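Local coordinates for flagellar basal body protein (PDB 5NPY), which probably builds part of the flagellar hook, the curved, flexible joint that couples the motor in the cell envelope to the filament, at residues A503-L508 against G555-K560. Numbering follows the deposited sequence.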
# COMPACT_ATOMS: atom_id res chain seq x y z
N ALA A 503 -18.45 17.31 10.91
CA ALA A 503 -18.86 18.66 11.26
C ALA A 503 -18.10 19.10 12.51
O ALA A 503 -17.34 18.33 13.10
CB ALA A 503 -20.38 18.74 11.50
N ARG A 504 -18.30 20.37 12.88
CA ARG A 504 -17.94 20.83 14.22
C ARG A 504 -18.95 21.87 14.67
O ARG A 504 -19.57 22.55 13.85
CB ARG A 504 -16.53 21.43 14.29
CG ARG A 504 -16.40 22.84 13.75
CD ARG A 504 -14.94 23.24 13.75
NE ARG A 504 -14.40 23.29 15.11
CZ ARG A 504 -13.11 23.25 15.42
NH1 ARG A 504 -12.20 23.13 14.46
NH2 ARG A 504 -12.73 23.30 16.68
N ILE A 505 -19.12 21.96 15.99
CA ILE A 505 -20.07 22.90 16.58
C ILE A 505 -19.52 24.31 16.48
O ILE A 505 -18.38 24.58 16.86
CB ILE A 505 -20.35 22.53 18.05
CG1 ILE A 505 -20.84 21.08 18.16
CG2 ILE A 505 -21.39 23.48 18.65
CD1 ILE A 505 -22.22 20.84 17.58
N GLY A 506 -20.34 25.22 15.95
CA GLY A 506 -19.98 26.62 15.95
C GLY A 506 -19.77 27.14 17.37
O GLY A 506 -20.51 26.80 18.30
N ILE A 507 -18.74 27.97 17.53
CA ILE A 507 -18.44 28.68 18.76
C ILE A 507 -17.98 30.08 18.38
O ILE A 507 -17.14 30.23 17.49
CB ILE A 507 -17.36 27.98 19.61
CG1 ILE A 507 -17.87 26.65 20.17
CG2 ILE A 507 -16.92 28.86 20.77
CD1 ILE A 507 -18.79 26.80 21.37
N LEU A 508 -18.55 31.09 19.02
CA LEU A 508 -18.17 32.48 18.77
C LEU A 508 -17.99 33.19 20.10
O LEU A 508 -18.75 32.95 21.04
CB LEU A 508 -19.20 33.21 17.90
CG LEU A 508 -19.41 32.66 16.49
CD1 LEU A 508 -20.68 33.22 15.90
CD2 LEU A 508 -18.22 32.98 15.59
N GLY A 555 -12.07 28.00 25.12
CA GLY A 555 -12.80 27.05 25.91
C GLY A 555 -12.69 25.64 25.43
O GLY A 555 -11.81 25.30 24.67
N LYS A 556 -13.61 24.82 25.89
CA LYS A 556 -13.68 23.41 25.55
C LYS A 556 -15.14 22.98 25.54
O LYS A 556 -15.93 23.46 26.36
CB LYS A 556 -12.87 22.56 26.54
CG LYS A 556 -13.68 21.96 27.68
CD LYS A 556 -12.81 21.65 28.89
CE LYS A 556 -11.59 20.83 28.51
NZ LYS A 556 -10.53 20.87 29.55
N ILE A 557 -15.49 22.09 24.62
CA ILE A 557 -16.84 21.54 24.51
C ILE A 557 -16.87 20.19 25.21
O ILE A 557 -15.98 19.36 25.00
CB ILE A 557 -17.27 21.42 23.04
CG1 ILE A 557 -17.38 22.80 22.40
CG2 ILE A 557 -18.59 20.71 22.95
CD1 ILE A 557 -18.01 22.80 21.01
N ARG A 558 -17.89 19.96 26.03
CA ARG A 558 -18.00 18.74 26.82
C ARG A 558 -19.24 17.95 26.40
O ARG A 558 -20.37 18.36 26.68
CB ARG A 558 -18.04 19.09 28.31
CG ARG A 558 -16.74 19.68 28.82
CD ARG A 558 -16.90 20.22 30.24
NE ARG A 558 -17.34 19.18 31.17
CZ ARG A 558 -17.21 19.24 32.49
NH1 ARG A 558 -16.65 20.31 33.05
NH2 ARG A 558 -17.64 18.24 33.25
N HIS A 559 -19.02 16.82 25.73
CA HIS A 559 -20.12 15.99 25.24
C HIS A 559 -20.82 15.29 26.41
O HIS A 559 -20.18 14.79 27.34
CB HIS A 559 -19.60 14.97 24.23
CG HIS A 559 -20.67 14.30 23.42
ND1 HIS A 559 -20.44 13.14 22.71
CD2 HIS A 559 -21.96 14.62 23.21
CE1 HIS A 559 -21.55 12.77 22.10
NE2 HIS A 559 -22.49 13.66 22.39
N LYS A 560 -22.16 15.30 26.36
CA LYS A 560 -23.03 14.59 27.29
C LYS A 560 -23.00 15.17 28.71
O LYS A 560 -23.22 14.45 29.69
CB LYS A 560 -22.72 13.08 27.29
CG LYS A 560 -23.10 12.46 25.95
CD LYS A 560 -23.02 10.94 25.93
CE LYS A 560 -23.90 10.40 24.80
NZ LYS A 560 -23.44 9.09 24.27
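Ile557 lowers a single methyl, CD1, between Ile505 and Ile507, and that one atom carries the contact. Ile557 CD1 lies 3.8 Å from Ile505 CB and 3.9 Å from Ile507 CG1. The side chain of Ile507 meets it end-on, with Ile507 CD1 4.1 Å from Ile557 CD1, whereas Ile505 slants across, offering the branch point and also CG2, 4.2 Å from Ile557 CD1. Ile557 is extended beyond CB (chi2 -171°), which pushes CD1 away from its strand so that it reaches both isoleucines. The backbones stay well apart, with Ile505 CA 8.7 Å from Ile557 CA. Met89 and Tyr91 of strand 87-93, together with Phe97, continue this buried apolar layer. The far side of strand 555-559 is different: Lys556 turns away from the isoleucines and Arg558 lies beyond their range, both partly exposed; Lys556 NZ makes a long, weak ion pair with Glu486, while Arg558 makes a cation-pi contact with Tyr561. Strand 555-559 pairs with 87-93 in a small antiparallel sheet, and 499-509 belongs to the neighbouring beta structure, so the three isoleucines join the small sheet to strand 499-509 by side chains alone. Purely dispersive and hydrophobic, the contact buries only 109 Å² between the segments, which implies cohesion through shape and exclusion of water, with little directional constraint.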